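PDB 1YD7: 2-keto acid:ferredoxin oxidoreductase subunit alpha from Pyrococcus furiosus, which probably converts 2-oxoglutarate and coenzyme A to succinyl-CoA and carbon dioxide, passing the electrons to ferredoxin, as one subunit of a four-subunit enzyme. Local coordinates for residues A[18-24]-A[192-198]; A[28-33]-A[163-168]; A[73-78]-A[101-105]. One frame throughout, in Å; residues are numbered along the deposited sequence. Where two conformers were deposited one is given.

Contacts 1 and 2 adjoin, their centres 11 Å apart, while contact 3 lies across the centre of the chain from contact 1, about 32 Å away between centres. The first two are joined by a salt bridge in which Asp-21 OD2 of the ribbon meets Arg-31 NH1 of helix 25-36 at 3.1 Å, and by Ile-23 CD1, which packs 3.9 Å from Ala-28 CA. Strand 19-24 leads directly into that helix. Contact 3 sits about 14 Å from contact 2 between nearest atoms, on a different part of the parallel sheet. Contacts 2 and 3 lie in an alpha/beta fold consistent with the pyrimidine-binding domain of thiamine diphosphate enzymes, with contact 1 packed on its flank.

Contact 1: A[18-24]-A[192-198]; sequences GEPDFIQ and MRERVYI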
loop_
_atom_site.group_PDB
_atom_site.type_symbol
_atom_site.label_atom_id
_atom_site.label_comp_id
_atom_site.label_asym_id
_atom_site.label_seq_id
_atom_site.Cartn_x
_atom_site.Cartn_y
_atom_site.Cartn_z
ATOM N N GLY A 18 -13.197 -10.767 -8.416
ATOM C CA GLY A 18 -13.747 -11.292 -9.646
ATOM C C GLY A 18 -15.155 -10.748 -9.896
ATOM O O GLY A 18 -15.986 -11.423 -10.515
ATOM N N GLU A 19 -15.414 -9.531 -9.409
ATOM C CA GLU A 19 -16.700 -8.869 -9.606
ATOM C C GLU A 19 -16.631 -7.427 -9.093
ATOM O O GLU A 19 -15.667 -7.067 -8.406
ATOM C CB GLU A 19 -17.824 -9.653 -8.908
ATOM C CG GLU A 19 -17.657 -9.770 -7.411
ATOM C CD GLU A 19 -18.763 -10.555 -6.766
ATOM O OE1 GLU A 19 -19.960 -10.214 -6.981
ATOM O OE2 GLU A 19 -18.426 -11.510 -6.028
ATOM N N PRO A 20 -17.622 -6.581 -9.466
ATOM C CA PRO A 20 -17.612 -5.209 -9.000
ATOM C C PRO A 20 -18.034 -5.063 -7.551
ATOM O O PRO A 20 -18.660 -5.925 -6.973
ATOM C CB PRO A 20 -18.621 -4.492 -9.938
ATOM C CG PRO A 20 -18.939 -5.481 -11.029
ATOM C CD PRO A 20 -18.781 -6.811 -10.353
ATOM N N ASP A 21 -17.640 -3.960 -6.971
ATOM C CA ASP A 21 -18.017 -3.638 -5.635
ATOM C C ASP A 21 -17.864 -2.146 -5.526
ATOM O O ASP A 21 -16.973 -1.555 -6.142
ATOM C CB ASP A 21 -17.095 -4.325 -4.624
ATOM C CG ASP A 21 -17.778 -4.592 -3.281
ATOM O OD1 ASP A 21 -18.874 -4.028 -3.000
ATOM O OD2 ASP A 21 -17.227 -5.414 -2.526
ATOM N N PHE A 22 -18.706 -1.565 -4.689
ATOM C CA PHE A 22 -18.860 -0.137 -4.579
ATOM C C PHE A 22 -18.096 0.204 -3.318
ATOM O O PHE A 22 -18.574 -0.056 -2.208
ATOM C CB PHE A 22 -20.374 0.179 -4.487
ATOM C CG PHE A 22 -20.718 1.643 -4.486
ATOM C CD1 PHE A 22 -20.157 2.512 -5.412
ATOM C CD2 PHE A 22 -21.656 2.149 -3.575
ATOM C CE1 PHE A 22 -20.483 3.870 -5.421
ATOM C CE2 PHE A 22 -22.002 3.484 -3.588
ATOM C CZ PHE A 22 -21.422 4.353 -4.520
ATOM N N ILE A 23 -16.893 0.761 -3.483
ATOM C CA ILE A 23 -15.937 0.832 -2.373
ATOM C C ILE A 23 -15.267 2.163 -2.356
ATOM O O ILE A 23 -15.328 2.882 -3.333
ATOM C CB ILE A 23 -14.861 -0.283 -2.444
ATOM C CG1 ILE A 23 -14.041 -0.182 -3.730
ATOM C CG2 ILE A 23 -15.505 -1.654 -2.376
ATOM C CD1 ILE A 23 -12.948 -1.197 -3.818
ATOM N N GLN A 24 -14.636 2.488 -1.232
ATOM C CA GLN A 24 -13.917 3.742 -1.107
ATOM C C GLN A 24 -12.443 3.560 -1.482
ATOM O O GLN A 24 -11.978 2.427 -1.644
ATOM C CB GLN A 24 -14.057 4.291 0.307
ATOM C CG GLN A 24 -15.484 4.792 0.615
ATOM C CD GLN A 24 -15.626 5.296 2.016
ATOM O OE1 GLN A 24 -15.515 4.536 2.966
ATOM N NE2 GLN A 24 -15.851 6.588 2.157
HETATM N N MSE A 192 -13.834 8.895 -1.330
HETATM C CA MSE A 192 -14.667 8.753 -2.522
HETATM C C MSE A 192 -15.123 7.335 -2.609
HETATM O O MSE A 192 -14.393 6.440 -2.192
HETATM C CB MSE A 192 -13.889 8.989 -3.798
HETATM C CG MSE A 192 -13.327 10.334 -3.948
HETATM SE SE MSE A 192 -12.654 10.568 -5.755
HETATM C CE MSE A 192 -11.830 12.260 -5.357
ATOM N N ARG A 193 -16.287 7.131 -3.225
ATOM C CA ARG A 193 -16.884 5.808 -3.394
ATOM C C ARG A 193 -17.146 5.620 -4.857
ATOM O O ARG A 193 -17.652 6.525 -5.501
ATOM C CB ARG A 193 -18.225 5.705 -2.669
ATOM C CG ARG A 193 -18.144 5.644 -1.179
ATOM C CD ARG A 193 -19.527 5.487 -0.528
ATOM N NE ARG A 193 -19.437 5.559 0.924
ATOM C CZ ARG A 193 -19.240 6.686 1.599
ATOM N NH1 ARG A 193 -19.116 7.858 0.962
ATOM N NH2 ARG A 193 -19.155 6.656 2.927
ATOM N N GLU A 194 -16.791 4.463 -5.406
ATOM C CA GLU A 194 -16.999 4.210 -6.819
ATOM C C GLU A 194 -17.138 2.734 -6.985
ATOM O O GLU A 194 -16.568 1.971 -6.198
ATOM C CB GLU A 194 -15.830 4.765 -7.652
ATOM C CG GLU A 194 -15.746 4.210 -9.066
ATOM C CD GLU A 194 -14.602 4.774 -9.938
ATOM O OE1 GLU A 194 -13.742 5.595 -9.478
ATOM O OE2 GLU A 194 -14.592 4.365 -11.128
ATOM N N ARG A 195 -17.907 2.318 -7.996
ATOM C CA ARG A 195 -18.097 0.902 -8.285
ATOM C C ARG A 195 -16.976 0.467 -9.221
ATOM O O ARG A 195 -16.863 0.974 -10.334
ATOM C CB ARG A 195 -19.454 0.654 -8.933
ATOM C CG ARG A 195 -19.843 -0.813 -9.125
ATOM C CD ARG A 195 -21.313 -0.906 -9.636
ATOM N NE ARG A 195 -21.761 -2.295 -9.716
ATOM C CZ ARG A 195 -22.058 -2.943 -10.834
ATOM N NH1 ARG A 195 -22.051 -2.327 -12.007
ATOM N NH2 ARG A 195 -22.400 -4.223 -10.776
ATOM N N VAL A 196 -16.125 -0.436 -8.748
ATOM C CA VAL A 196 -15.002 -0.904 -9.540
ATOM C C VAL A 196 -14.966 -2.419 -9.568
ATOM O O VAL A 196 -15.248 -3.095 -8.574
ATOM C CB VAL A 196 -13.621 -0.338 -9.053
ATOM C CG1 VAL A 196 -13.657 1.177 -8.973
ATOM C CG2 VAL A 196 -13.244 -0.899 -7.741
ATOM N N TYR A 197 -14.641 -2.924 -10.748
ATOM C CA TYR A 197 -14.358 -4.321 -10.948
ATOM C C TYR A 197 -13.041 -4.713 -10.230
ATOM O O TYR A 197 -11.971 -4.163 -10.495
ATOM C CB TYR A 197 -14.294 -4.639 -12.455
ATOM C CG TYR A 197 -14.007 -6.092 -12.683
ATOM C CD1 TYR A 197 -14.970 -7.050 -12.423
ATOM C CD2 TYR A 197 -12.747 -6.519 -13.091
ATOM C CE1 TYR A 197 -14.697 -8.401 -12.577
ATOM C CE2 TYR A 197 -12.478 -7.883 -13.273
ATOM C CZ TYR A 197 -13.444 -8.813 -13.006
ATOM O OH TYR A 197 -13.186 -10.179 -13.152
ATOM N N ILE A 198 -13.167 -5.651 -9.299
ATOM C CA ILE A 198 -12.058 -6.179 -8.523
ATOM C C ILE A 198 -11.684 -7.494 -9.178
ATOM O O ILE A 198 -12.429 -8.454 -9.052
ATOM C CB ILE A 198 -12.451 -6.492 -7.064
ATOM C CG1 ILE A 198 -13.019 -5.247 -6.356
ATOM C CG2 ILE A 198 -11.224 -7.077 -6.304
ATOM C CD1 ILE A 198 -12.056 -4.067 -6.233
#
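Asp-21 and Val-196 face each other as a hydrogen-bonded pair, Val-196 N to Asp-21 O at 3.0 Å being the straighter of their two bonds. Ile-23 and Glu-194 repeat this pair of hydrogen bonds, and Pro-20, Phe-22 and Gln-24 fall opposite Tyr-197, Arg-195 and Arg-193 as non-hydrogen-bonded pairs. At the far end Ile-198 O faces two amides: Glu-19 N bonds it at 3.2 Å, whereas the Gly-18 N separation is doubtfully short.

Phe-22 CG lies anti to the backbone N (chi1 -175°), which swings the ring toward the neighbouring strand, and a ring edge meets that backbone, Phe-22 CD1 3.4 Å from Arg-195 N. Pro-20 runs alongside Arg-195 and covers one guanidinium face with CB and CG. Gln-24 likewise stacks its amide on Arg-193, in the one of two conformers given, with the planes 19° apart; NE2 bonds His-191 O.

On the other face Ile-23, Val-196 and Ile-198 form a buried apolar patch beside Asp-21 and Glu-194: Ile-23 CD1 meets Ile-198 CD1 tip to tip at 3.9 Å and crosses Val-196 CG2. Ile-198 continues onto Phe-164 and Leu-35, so helices 160-177 and 25-36 back this side, and the Asp-21 carboxylate is salt-bridged to Arg-31. Together the strands form a two-stranded antiparallel ribbon, separate from the parallel sheet, opening with a G1 beta bulge whose Gly-18 has positive phi.

Contact 2: A[28-33]-A[163-168]; sequences AIARAA and AFDFTI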
loop_
_atom_site.group_PDB
_atom_site.type_symbol
_atom_site.label_atom_id
_atom_site.label_comp_id
_atom_site.label_asym_id
_atom_site.label_seq_id
_atom_site.Cartn_x
_atom_site.Cartn_y
_atom_site.Cartn_z
ATOM N N ALA A 28 -9.901 0.273 -1.727
ATOM C CA ALA A 28 -9.309 -0.097 -2.995
ATOM C C ALA A 28 -7.792 -0.299 -2.855
ATOM O O ALA A 28 -7.260 -1.269 -3.369
ATOM C CB ALA A 28 -9.596 0.962 -4.046
ATOM N N ILE A 29 -7.124 0.630 -2.180
ATOM C CA ILE A 29 -5.697 0.484 -1.835
ATOM C C ILE A 29 -5.408 -0.846 -1.108
ATOM O O ILE A 29 -4.608 -1.649 -1.579
ATOM C CB ILE A 29 -5.194 1.701 -1.013
ATOM C CG1 ILE A 29 -5.283 2.970 -1.848
ATOM C CG2 ILE A 29 -3.777 1.487 -0.535
ATOM C CD1 ILE A 29 -4.873 4.256 -1.099
ATOM N N ALA A 30 -6.124 -1.114 -0.025
ATOM C CA ALA A 30 -5.977 -2.361 0.726
ATOM C C ALA A 30 -6.202 -3.641 -0.089
ATOM O O ALA A 30 -5.424 -4.597 -0.016
ATOM C CB ALA A 30 -6.915 -2.347 1.935
ATOM N N ARG A 31 -7.291 -3.681 -0.849
ATOM C CA ARG A 31 -7.570 -4.835 -1.685
ATOM C C ARG A 31 -6.501 -5.066 -2.751
ATOM O O ARG A 31 -6.127 -6.211 -3.020
ATOM C CB ARG A 31 -8.925 -4.697 -2.364
ATOM C CG ARG A 31 -10.063 -4.780 -1.409
ATOM C CD ARG A 31 -11.418 -4.966 -2.135
ATOM N NE ARG A 31 -12.537 -4.768 -1.201
ATOM C CZ ARG A 31 -13.806 -5.117 -1.437
ATOM N NH1 ARG A 31 -14.162 -5.758 -2.545
ATOM N NH2 ARG A 31 -14.728 -4.857 -0.525
ATOM N N ALA A 32 -6.066 -3.982 -3.385
ATOM C CA ALA A 32 -5.002 -4.034 -4.388
ATOM C C ALA A 32 -3.676 -4.536 -3.793
ATOM O O ALA A 32 -3.011 -5.388 -4.376
ATOM C CB ALA A 32 -4.799 -2.660 -5.007
ATOM N N ALA A 33 -3.307 -3.979 -2.643
ATOM C CA ALA A 33 -2.071 -4.343 -1.965
ATOM C C ALA A 33 -2.054 -5.840 -1.690
ATOM O O ALA A 33 -1.128 -6.527 -2.077
ATOM C CB ALA A 33 -1.910 -3.535 -0.701
ATOM N N ALA A 163 -6.793 4.532 -7.450
ATOM C CA ALA A 163 -6.304 4.002 -6.182
ATOM C C ALA A 163 -6.060 2.484 -6.270
ATOM O O ALA A 163 -5.001 1.994 -5.864
ATOM C CB ALA A 163 -7.235 4.326 -5.044
ATOM N N PHE A 164 -7.000 1.761 -6.869
ATOM C CA PHE A 164 -6.793 0.367 -7.114
ATOM C C PHE A 164 -5.597 0.092 -8.042
ATOM O O PHE A 164 -4.640 -0.565 -7.612
ATOM C CB PHE A 164 -8.023 -0.304 -7.669
ATOM C CG PHE A 164 -7.902 -1.798 -7.720
ATOM C CD1 PHE A 164 -8.114 -2.554 -6.581
ATOM C CD2 PHE A 164 -7.522 -2.448 -8.889
ATOM C CE1 PHE A 164 -7.976 -3.935 -6.607
ATOM C CE2 PHE A 164 -7.348 -3.837 -8.919
ATOM C CZ PHE A 164 -7.590 -4.567 -7.772
ATOM N N ASP A 165 -5.675 0.590 -9.284
ATOM C CA ASP A 165 -4.732 0.268 -10.344
ATOM C C ASP A 165 -3.316 0.785 -10.043
ATOM O O ASP A 165 -2.355 0.130 -10.368
ATOM C CB ASP A 165 -5.166 0.869 -11.696
ATOM C CG ASP A 165 -6.447 0.256 -12.258
ATOM O OD1 ASP A 165 -6.722 -0.947 -12.072
ATOM O OD2 ASP A 165 -7.179 1.003 -12.940
ATOM N N PHE A 166 -3.211 1.984 -9.484
ATOM C CA PHE A 166 -1.952 2.555 -9.149
ATOM C C PHE A 166 -1.295 1.813 -7.973
ATOM O O PHE A 166 -0.055 1.815 -7.858
ATOM C CB PHE A 166 -2.068 4.044 -8.808
ATOM C CG PHE A 166 -2.367 4.961 -9.994
ATOM C CD1 PHE A 166 -2.918 4.499 -11.175
ATOM C CD2 PHE A 166 -2.141 6.313 -9.878
ATOM C CE1 PHE A 166 -3.212 5.381 -12.216
ATOM C CE2 PHE A 166 -2.432 7.184 -10.917
ATOM C CZ PHE A 166 -2.967 6.708 -12.085
ATOM N N THR A 167 -2.103 1.222 -7.082
ATOM C CA THR A 167 -1.550 0.453 -5.966
ATOM C C THR A 167 -0.871 -0.833 -6.514
ATOM O O THR A 167 0.263 -1.135 -6.148
ATOM C CB THR A 167 -2.602 0.173 -4.856
ATOM O OG1 THR A 167 -2.920 1.412 -4.203
ATOM C CG2 THR A 167 -2.054 -0.794 -3.804
ATOM N N ILE A 168 -1.551 -1.543 -7.412
ATOM C CA ILE A 168 -0.962 -2.689 -8.073
ATOM C C ILE A 168 0.291 -2.309 -8.866
ATOM O O ILE A 168 1.316 -3.015 -8.804
ATOM C CB ILE A 168 -1.984 -3.413 -8.956
ATOM C CG1 ILE A 168 -2.967 -4.177 -8.070
ATOM C CG2 ILE A 168 -1.290 -4.384 -9.916
ATOM C CD1 ILE A 168 -4.164 -4.617 -8.792
#
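Ala-163 O is gripped twice by Thr-167, whose methyl faces Ile-29 and Ala-32 on the neighbouring helix. Thr-167 OG1 donates to Ala-163 O at 2.7 Å, 16° from the carbonyl plane, beside the ordinary helical bond from Thr-167 N. The buried hydroxyl is thus satisfied within its own helix and fixes the side chain's rotation. With CG2 anti to the backbone N (chi1 -69° for OG1), the methyl is directed at the partner helix, 3.5 Å from both Ile-29 O and Ala-32 CB, while OG1 lies across Ile-29 CG1 at 3.7 Å. An alanine at Thr-167 is likely to leave Ala-163 O with one bond fewer and a gap beside Ala-32 and Ile-29.

Ala-32 is the small residue on which the other side chains converge. Its CB stands over one face of the Phe-164 ring in a CH-pi contact, 4.1 Å from the centroid, and also touches Ile-168 CG1. The same Ala-32 CB lies 3.3 Å from Phe-164 O. One turn earlier, Ala-28 CB meets Ala-163 CB at 4.2 Å, and Ile-29 CG1 lies on the same methyl. Such short side chains let the helix segments approach to 7.9 Å between axes, inclined at 35° with the same general direction.

On the sheet side, Ile-29 and Thr-167 both rest on Leu-183 of strand 180-185, and Ile-29 also meets Ile-52. Helices packed side by side against a parallel sheet are the build of an alpha/beta layered fold, consistent with the thiamine diphosphate-binding domain of this family.

Contact 3: A[73-78]-A[101-105]; sequences EIASIA and LMQEN
Helix 73-85 runs past residues 101-105, with Ile-74 and Met-102 as the nearest backbone pair, CA to CA 5.5 Å; residues 103-105 keep helical torsions without the regular bonds, and Asn-105 comes opposite Ala-78. The setting is a beta-alpha-beta crossover of the parallel sheet: helix 73-85 joins strands 66-69 and 90-95, and Ser-76 and Met-102 both lean on Thr-92 of the second strand.

No hydrogen bond crosses this contact. Ile-77 fills its middle, CG2 3.8 Å from Met-102 CG, with CB near the selenium of this selenomethionine. The same Ile-77 CG2 touches Asn-105 OD1 at 3.7 Å as the two side chains run antiparallel alongside one another. At the more open margin Ile-74 CG1 lies 3.6 Å from Leu-101 O. Glu-73 bends at chi2 (90°), which brings the carboxylate obliquely across Leu-101, OE1 3.4 Å from CD1.

Met-102 is the buried side chain of its segment here; extended beyond CG, it runs along the Glu-73 backbone and sets CE 3.2 Å from Glu-73 O, a close van der Waals contact with the carbonyl that accepts the helical bond from Ile-77 N.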
loop_
_atom_site.group_PDB
_atom_site.type_symbol
_atom_site.label_atom_id
_atom_site.label_comp_id
_atom_site.label_asym_id
_atom_site.label_seq_id
_atom_site.Cartn_x
_atom_site.Cartn_y
_atom_site.Cartn_z
ATOM N N GLU A 73 6.814 7.195 12.932
ATOM C CA GLU A 73 6.869 7.019 11.480
ATOM C C GLU A 73 8.208 6.398 11.061
ATOM O O GLU A 73 8.257 5.533 10.198
ATOM C CB GLU A 73 6.652 8.364 10.768
ATOM C CG GLU A 73 5.247 8.956 10.944
ATOM C CD GLU A 73 5.078 9.899 12.167
ATOM O OE1 GLU A 73 6.027 10.083 12.973
ATOM O OE2 GLU A 73 3.962 10.465 12.314
ATOM N N ILE A 74 9.286 6.848 11.692
ATOM C CA ILE A 74 10.623 6.287 11.463
ATOM C C ILE A 74 10.671 4.759 11.695
ATOM O O ILE A 74 11.248 4.003 10.894
ATOM C CB ILE A 74 11.679 7.048 12.318
ATOM C CG1 ILE A 74 11.912 8.431 11.694
ATOM C CG2 ILE A 74 12.992 6.278 12.390
ATOM C CD1 ILE A 74 13.066 9.226 12.289
ATOM N N ALA A 75 10.005 4.324 12.756
ATOM C CA ALA A 75 9.908 2.918 13.114
ATOM C C ALA A 75 9.101 2.092 12.116
ATOM O O ALA A 75 9.468 0.968 11.783
ATOM C CB ALA A 75 9.309 2.796 14.505
ATOM N N SER A 76 7.991 2.646 11.637
ATOM C CA SER A 76 7.130 1.928 10.705
ATOM C C SER A 76 7.837 1.677 9.379
ATOM O O SER A 76 7.738 0.595 8.833
ATOM C CB SER A 76 5.825 2.702 10.479
ATOM O OG SER A 76 5.101 2.763 11.697
ATOM N N ILE A 77 8.537 2.681 8.871
ATOM C CA ILE A 77 9.303 2.539 7.634
ATOM C C ILE A 77 10.504 1.595 7.819
ATOM O O ILE A 77 10.725 0.729 6.980
ATOM C CB ILE A 77 9.743 3.933 7.016
ATOM C CG1 ILE A 77 10.586 3.740 5.757
ATOM C CG2 ILE A 77 10.567 4.764 7.965
ATOM C CD1 ILE A 77 9.858 3.020 4.660
ATOM N N ALA A 78 11.243 1.743 8.929
ATOM C CA ALA A 78 12.382 0.869 9.213
ATOM C C ALA A 78 11.930 -0.584 9.287
ATOM O O ALA A 78 12.572 -1.471 8.719
ATOM C CB ALA A 78 13.110 1.305 10.498
ATOM N N LEU A 101 9.565 12.828 7.763
ATOM C CA LEU A 101 10.370 12.150 8.800
ATOM C C LEU A 101 10.962 10.845 8.271
ATOM O O LEU A 101 12.027 10.420 8.715
ATOM C CB LEU A 101 9.546 11.831 10.058
ATOM C CG LEU A 101 8.863 12.949 10.856
ATOM C CD1 LEU A 101 8.371 12.389 12.197
ATOM C CD2 LEU A 101 9.776 14.140 11.074
HETATM N N MSE A 102 10.264 10.215 7.329
HETATM C CA MSE A 102 10.751 9.007 6.670
HETATM C C MSE A 102 11.785 9.279 5.561
HETATM O O MSE A 102 12.422 8.341 5.076
HETATM C CB MSE A 102 9.573 8.236 6.054
HETATM C CG MSE A 102 8.514 7.781 7.055
HETATM SE SE MSE A 102 7.105 6.719 6.187
HETATM C CE MSE A 102 6.200 5.911 7.783
ATOM N N GLN A 103 11.943 10.542 5.164
ATOM C CA GLN A 103 12.698 10.898 3.963
ATOM C C GLN A 103 14.059 10.207 3.849
ATOM O O GLN A 103 14.400 9.700 2.782
ATOM C CB GLN A 103 12.888 12.413 3.879
ATOM N N GLU A 104 14.819 10.177 4.945
ATOM C CA GLU A 104 16.187 9.637 4.928
ATOM C C GLU A 104 16.240 8.117 4.877
ATOM O O GLU A 104 17.088 7.567 4.199
ATOM C CB GLU A 104 16.968 10.128 6.144
ATOM C CG GLU A 104 18.462 9.849 6.082
ATOM C CD GLU A 104 19.161 10.205 7.380
ATOM O OE1 GLU A 104 18.859 11.287 7.936
ATOM O OE2 GLU A 104 19.999 9.401 7.852
ATOM N N ASN A 105 15.366 7.441 5.620
ATOM C CA ASN A 105 15.206 5.971 5.506
ATOM C C ASN A 105 14.758 5.488 4.108
ATOM O O ASN A 105 15.155 4.411 3.655
ATOM C CB ASN A 105 14.202 5.443 6.560
ATOM C CG ASN A 105 14.829 5.223 7.938
ATOM O OD1 ASN A 105 14.135 4.882 8.893
ATOM N ND2 ASN A 105 16.139 5.406 8.040
#